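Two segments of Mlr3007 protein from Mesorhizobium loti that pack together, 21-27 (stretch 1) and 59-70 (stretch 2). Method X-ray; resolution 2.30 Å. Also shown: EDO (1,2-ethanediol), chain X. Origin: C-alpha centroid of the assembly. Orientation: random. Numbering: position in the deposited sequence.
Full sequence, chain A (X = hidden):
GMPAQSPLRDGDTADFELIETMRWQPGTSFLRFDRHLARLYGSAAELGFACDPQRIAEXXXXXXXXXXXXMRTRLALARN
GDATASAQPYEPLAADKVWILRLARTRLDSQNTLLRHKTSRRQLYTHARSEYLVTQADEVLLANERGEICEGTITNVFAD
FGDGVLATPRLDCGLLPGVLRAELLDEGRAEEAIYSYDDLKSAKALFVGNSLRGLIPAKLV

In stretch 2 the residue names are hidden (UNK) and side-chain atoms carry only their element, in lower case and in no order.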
ATOM      1  N   THR A  21      -7.340  -0.173  -2.619  1.00 14.67           N
ATOM      2  CA  THR A  21      -6.995  -0.567  -3.960  1.00 14.85           C
ATOM      3  C   THR A  21      -6.821  -2.072  -3.931  1.00 14.93           C
ATOM      4  O   THR A  21      -5.909  -2.598  -3.276  1.00 14.21           O
ATOM      5  CB  THR A  21      -5.725   0.146  -4.436  1.00 15.15           C
ATOM      6  OG1 THR A  21      -5.938   1.554  -4.366  1.00 15.13           O
ATOM      7  CG2 THR A  21      -5.371  -0.251  -5.869  1.00 14.51           C
HETATM    8  N   MSE A  22      -7.670  -2.750  -4.695  1.00 15.00           N
HETATM    9  CA  MSE A  22      -7.715  -4.188  -4.709  1.00 15.35           C
HETATM   10  C   MSE A  22      -7.675  -4.811  -6.106  1.00 16.03           C
HETATM   11  O   MSE A  22      -7.965  -4.146  -7.117  1.00 15.79           O
HETATM   12  CB  MSE A  22      -9.044  -4.615  -4.068  1.00 15.41           C
HETATM   13  CG  MSE A  22      -9.342  -3.947  -2.717  1.00 15.19           C
HETATM   14 SE   MSE A  22     -11.085  -4.392  -1.995  0.75 15.14          SE
HETATM   15  CE  MSE A  22     -12.228  -3.632  -3.369  1.00 15.86           C
ATOM     16  N   ARG A  23      -7.372  -6.109  -6.137  1.00 16.44           N
ATOM     17  CA  ARG A  23      -7.375  -6.859  -7.370  1.00 17.36           C
ATOM     18  C   ARG A  23      -8.577  -7.766  -7.361  1.00 17.82           C
ATOM     19  O   ARG A  23      -8.700  -8.637  -6.492  1.00 18.05           O
ATOM     20  CB  ARG A  23      -6.145  -7.737  -7.501  1.00 17.67           C
ATOM     21  CG  ARG A  23      -5.993  -8.326  -8.902  1.00 18.70           C
ATOM     22  CD  ARG A  23      -5.082  -9.553  -8.956  1.00 18.74           C
ATOM     23  NE  ARG A  23      -3.780  -9.344  -8.337  1.00 19.27           N
ATOM     24  CZ  ARG A  23      -2.846 -10.291  -8.199  1.00 20.37           C
ATOM     25  NH1 ARG A  23      -3.053 -11.529  -8.671  1.00 20.25           N
ATOM     26  NH2 ARG A  23      -1.701 -10.000  -7.580  1.00 19.89           N
ATOM     27  N   TRP A  24      -9.485  -7.547  -8.291  1.00 18.35           N
ATOM     28  CA  TRP A  24     -10.652  -8.415  -8.438  1.00 19.04           C
ATOM     29  C   TRP A  24     -10.271  -9.526  -9.397  1.00 19.89           C
ATOM     30  O   TRP A  24      -9.628  -9.274 -10.403  1.00 19.99           O
ATOM     31  CB  TRP A  24     -11.817  -7.663  -9.029  1.00 18.93           C
ATOM     32  CG  TRP A  24     -13.074  -8.467  -9.170  1.00 19.45           C
ATOM     33  CD1 TRP A  24     -14.073  -8.578  -8.254  1.00 19.80           C
ATOM     34  CD2 TRP A  24     -13.495  -9.213 -10.307  1.00 19.94           C
ATOM     35  NE1 TRP A  24     -15.094  -9.322  -8.756  1.00 19.82           N
ATOM     36  CE2 TRP A  24     -14.766  -9.740 -10.009  1.00 20.26           C
ATOM     37  CE3 TRP A  24     -12.940  -9.468 -11.555  1.00 20.55           C
ATOM     38  CZ2 TRP A  24     -15.484 -10.533 -10.905  1.00 21.12           C
ATOM     39  CZ3 TRP A  24     -13.660 -10.254 -12.452  1.00 22.11           C
ATOM     40  CH2 TRP A  24     -14.919 -10.766 -12.122  1.00 21.56           C
ATOM     41  N   GLN A  25     -10.682 -10.746  -9.092  1.00 20.65           N
ATOM     42  CA  GLN A  25     -10.381 -11.878  -9.941  1.00 21.88           C
ATOM     43  C   GLN A  25     -11.659 -12.643 -10.217  1.00 22.76           C
ATOM     44  O   GLN A  25     -12.505 -12.759  -9.332  1.00 22.16           O
ATOM     45  CB  GLN A  25      -9.333 -12.793  -9.286  1.00 21.95           C
ATOM     46  CG  GLN A  25      -7.959 -12.160  -9.216  1.00 22.11           C
ATOM     47  CD  GLN A  25      -6.902 -13.055  -8.574  1.00 22.95           C
ATOM     48  OE1 GLN A  25      -7.095 -13.592  -7.483  1.00 23.19           O
ATOM     49  NE2 GLN A  25      -5.762 -13.183  -9.243  1.00 22.99           N
ATOM     50  N   PRO A  26     -11.811 -13.147 -11.455  1.00 23.76           N
ATOM     51  CA  PRO A  26     -12.973 -13.930 -11.834  1.00 24.95           C
ATOM     52  C   PRO A  26     -13.226 -15.083 -10.870  1.00 25.53           C
ATOM     53  O   PRO A  26     -12.297 -15.813 -10.519  1.00 25.49           O
ATOM     54  CB  PRO A  26     -12.599 -14.495 -13.227  1.00 25.58           C
ATOM     55  CG  PRO A  26     -11.571 -13.625 -13.766  1.00 25.13           C
ATOM     56  CD  PRO A  26     -10.892 -12.931 -12.581  1.00 24.27           C
ATOM     57  N   GLY A  27     -14.471 -15.217 -10.424  1.00 26.38           N
ATOM     58  CA  GLY A  27     -14.859 -16.302  -9.517  1.00 27.23           C
ATOM     59  C   GLY A  27     -14.607 -16.059  -8.044  1.00 27.14           C
ATOM     60  O   GLY A  27     -15.532 -16.171  -7.229  1.00 27.65           O
ATOM     61  N   UNK A  59     -21.736   0.044  -4.671  1.00 20.86           N
ATOM     62  CA  UNK A  59     -20.786   0.627  -5.629  1.00 20.18           C
ATOM     63  C   UNK A  59     -19.790  -0.422  -6.172  1.00 19.23           C
ATOM     64  O   UNK A  59     -19.476  -0.418  -7.356  1.00 18.98           O
ATOM     65  c   UNK A  59     -21.032   2.945  -4.718  1.00 21.42           C
ATOM     66  c   UNK A  59     -20.041   1.876  -5.077  1.00 20.21           C
ATOM     67  c   UNK A  59     -19.163   1.542  -3.869  1.00 19.57           C
ATOM     68  N   UNK A  60     -19.315  -1.321  -5.315  1.00 18.38           N
ATOM     69  CA  UNK A  60     -18.382  -2.370  -5.757  1.00 17.83           C
ATOM     70  C   UNK A  60     -19.066  -3.319  -6.764  1.00 18.29           C
ATOM     71  O   UNK A  60     -18.499  -3.630  -7.809  1.00 17.91           O
ATOM     72  c   UNK A  60     -17.827  -3.149  -4.576  1.00 17.14           C
ATOM     73  c   UNK A  60     -15.616  -1.984  -4.438  1.00 14.01           C
ATOM     74  c   UNK A  60     -16.888  -2.367  -3.674  1.00 16.33           C
ATOM     75  c   UNK A  60     -16.579  -3.151  -2.389  1.00 15.16           C
ATOM     76  N   UNK A  61     -20.280  -3.751  -6.445  1.00 18.42           N
ATOM     77  CA  UNK A  61     -21.043  -4.630  -7.325  1.00 19.43           C
ATOM     78  C   UNK A  61     -21.262  -3.957  -8.694  1.00 19.70           C
ATOM     79  O   UNK A  61     -21.054  -4.578  -9.725  1.00 19.84           O
ATOM     80  c   UNK A  61     -22.395  -5.003  -6.675  1.00 19.97           C
ATOM     81  o   UNK A  61     -23.191  -5.807  -7.542  1.00 21.33           O
ATOM     82  N   UNK A  62     -21.679  -2.694  -8.706  1.00 19.99           N
ATOM     83  CA  UNK A  62     -21.868  -1.977  -9.991  1.00 20.95           C
ATOM     84  C   UNK A  62     -20.578  -1.812 -10.777  1.00 20.13           C
ATOM     85  O   UNK A  62     -20.579  -1.952 -11.985  1.00 20.32           O
ATOM     86  c   UNK A  62     -23.928  -0.661  -9.343  1.00 24.89           C
ATOM     87  o   UNK A  62     -24.499  -1.784  -9.244  1.00 27.78           O
ATOM     88  o   UNK A  62     -24.491   0.437  -9.083  1.00 29.30           O
ATOM     89  c   UNK A  62     -22.479  -0.602  -9.792  1.00 21.64           C
ATOM     90  N   UNK A  63     -19.482  -1.493 -10.089  1.00 19.40           N
ATOM     91  CA  UNK A  63     -18.184  -1.300 -10.754  1.00 18.95           C
ATOM     92  C   UNK A  63     -17.664  -2.575 -11.418  1.00 18.81           C
ATOM     93  O   UNK A  63     -17.046  -2.516 -12.481  1.00 18.74           O
ATOM     94  c   UNK A  63     -17.150  -0.751  -9.763  1.00 18.13           C
ATOM     95  N   UNK A  64     -17.953  -3.722 -10.809  1.00 18.86           N
ATOM     96  CA  UNK A  64     -17.491  -5.011 -11.320  1.00 19.28           C
ATOM     97  C   UNK A  64     -18.516  -5.787 -12.131  1.00 20.37           C
ATOM     98  O   UNK A  64     -18.259  -6.889 -12.585  1.00 20.54           O
ATOM     99  c   UNK A  64     -15.522  -5.437  -9.729  1.00 18.23           C
ATOM    100  c   UNK A  64     -14.520  -5.637 -10.898  1.00 17.10           C
ATOM    101  c   UNK A  64     -15.447  -3.998  -9.214  1.00 16.71           C
ATOM    102  c   UNK A  64     -16.933  -5.857 -10.176  1.00 18.72           C
ATOM    103  N   UNK A  65     -19.665  -5.192 -12.362  1.00 21.61           N
ATOM    104  CA  UNK A  65     -20.694  -5.843 -13.139  1.00 22.70           C
ATOM    105  C   UNK A  65     -20.177  -6.155 -14.569  1.00 23.07           C
ATOM    106  O   UNK A  65     -19.778  -5.252 -15.308  1.00 23.07           O
ATOM    107  c   UNK A  65     -23.129  -5.616 -13.859  1.00 25.50           C
ATOM    108  o   UNK A  65     -23.784  -4.999 -14.733  1.00 28.17           O
ATOM    109  c   UNK A  65     -21.923  -4.924 -13.230  1.00 23.43           C
ATOM    110  o   UNK A  65     -23.440  -6.765 -13.448  1.00 26.99           O
ATOM    111  N   UNK A  66     -20.151  -7.436 -14.931  1.00 23.49           N
ATOM    112  CA  UNK A  66     -19.739  -7.857 -16.277  1.00 23.75           C
ATOM    113  C   UNK A  66     -18.250  -8.016 -16.461  1.00 23.60           C
ATOM    114  O   UNK A  66     -17.794  -8.337 -17.554  1.00 24.03           O
ATOM    115  N   UNK A  67     -17.481  -7.808 -15.402  1.00 22.82           N
ATOM    116  CA  UNK A  67     -16.049  -7.939 -15.497  1.00 22.85           C
ATOM    117  C   UNK A  67     -15.704  -9.384 -15.919  1.00 23.63           C
ATOM    118  O   UNK A  67     -16.210 -10.337 -15.354  1.00 23.53           O
ATOM    119  c   UNK A  67     -15.418  -7.580 -14.208  1.00 21.95           C
ATOM    120  N   UNK A  68     -14.856  -9.523 -16.935  1.00 24.47           N
ATOM    121  CA  UNK A  68     -14.496 -10.835 -17.469  1.00 25.37           C
ATOM    122  C   UNK A  68     -13.085 -11.262 -17.085  1.00 24.86           C
ATOM    123  O   UNK A  68     -12.766 -12.465 -17.119  1.00 25.53           O
ATOM    124  n   UNK A  68     -15.017  -9.725 -21.817  1.00 32.68           N
ATOM    125  c   UNK A  68     -14.606 -10.829 -18.994  1.00 26.52           C
ATOM    126  n   UNK A  68     -16.246  -7.781 -21.699  1.00 33.48           N
ATOM    127  c   UNK A  68     -16.008 -10.559 -21.105  1.00 30.97           C
ATOM    128  c   UNK A  68     -15.968 -10.428 -19.546  1.00 28.40           C
ATOM    129  c   UNK A  68     -15.176  -8.432 -22.113  1.00 33.22           C
ATOM    130  n   UNK A  68     -14.234  -7.772 -22.772  1.00 33.69           N
ATOM    131  N   UNK A  69     -12.230 -10.289 -16.774  1.00 23.67           N
ATOM    132  CA  UNK A  69     -10.843 -10.563 -16.365  1.00 23.10           C
ATOM    133  C   UNK A  69     -10.472  -9.735 -15.136  1.00 21.80           C
ATOM    134  O   UNK A  69     -11.238  -8.841 -14.722  1.00 21.11           O
ATOM    135  c   UNK A  69     -10.076 -11.118 -18.702  1.00 25.03           C
ATOM    136  o   UNK A  69     -10.020  -8.866 -17.872  1.00 23.67           O
ATOM    137  c   UNK A  69      -9.849 -10.232 -17.485  1.00 23.65           C
ATOM    138  N   UNK A  70      -9.299 -10.035 -14.562  1.00 20.92           N
ATOM    139  CA  UNK A  70      -8.790  -9.333 -13.374  1.00 19.87           C
ATOM    140  C   UNK A  70      -8.895  -7.808 -13.529  1.00 19.13           C
ATOM    141  O   UNK A  70      -8.589  -7.274 -14.571  1.00 19.25           O
ATOM    142  c   UNK A  70      -7.346  -9.743 -13.086  1.00 19.71           C
TER
HETATM  143  C1  EDO X 309     -13.736  -5.420 -19.302  1.00 45.52           C
HETATM  144  O1  EDO X 309     -13.341  -4.714 -18.123  1.00 44.95           O
HETATM  145  C2  EDO X 309     -14.115  -6.850 -18.942  1.00 45.63           C
HETATM  146  O2  EDO X 309     -13.107  -7.409 -18.092  1.00 46.42           O

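Position 59 carries three side-chain carbons, one bonded to CA and bearing the other two. This fork at the first atom identifies Val59, which lies on the helix, out of reach of stretch 1.

Position 60 has four carbons, forked at the second, and one terminal carbon lies 3.9 Å from CE of Met22. This is Leu60, with chi1 m and chi2 t; the close pair is its CD2 and Met22 CE, an apolar contact.

At position 61 one carbon is followed by one oxygen, which gives Ser61. Position 62 has two carbons, the second holding two oxygens: a short carboxylate, Asp62. A single carbon at position 63 makes it Ala63, whose N donates to Val59 O at 2.9 Å, a helical i to i-4 bond. None of these three reaches stretch 1.

Position 64 again shows four carbons forked at the second. One terminal carbon sits 3.8 Å from the centroid of the Trp24 five-membered ring, 19° off the normal, so it lies over the ring face. The residue is Leu64, and its CD1 approaches Trp24 CG to 3.6 Å.

Position 65 has two carbons and two oxygens on the second; it is Asp65, with CB directed away from stretch 1. Position 66 has no side-chain atoms and a phi of 85°, a value that favours glycine: Gly66. The two occupy the centre of a type II turn, closed by N of position 67 donating to Leu64 O at 3.1 Å.

Position 67 has one carbon, hence Ala67. Its CB lies 4.0 Å from the centroid of the Trp24 six-membered ring, 26° off the normal.

Position 68 has three carbons, a nitrogen, and a carbon bearing two more nitrogens, the guanidinium of Arg68. The CA-to-CB bond points away from stretch 1, but Arg68 O lies 3.7 Å from Pro26 CG. Position 69 has one carbon carrying an oxygen and a carbon, giving Thr69. Ethanediol O2 accepts from Arg68 N at 3.0 Å and from Thr69 N at 3.3 Å.

Position 70 has one carbon, Ala70. Its CA lies 3.1 Å from Trp24 O, with an angle of 141° at the hydrogen: a CA-H...O contact.

The contact buries 388 Å² without a hydrogen bond between the stretches. Trp24 is its centre: the turn brings Leu64 CD1 and Ala67 CB over one face of the indole, while Thr69 O meets the edge, 3.6 Å from Trp24 CZ3. Met22 with Leu60 extends the apolar packing along the helix, and Pro26 rests against the backbone leading to Ala70.

Stretch 2, residues 59-70: VLSDALDGARTA
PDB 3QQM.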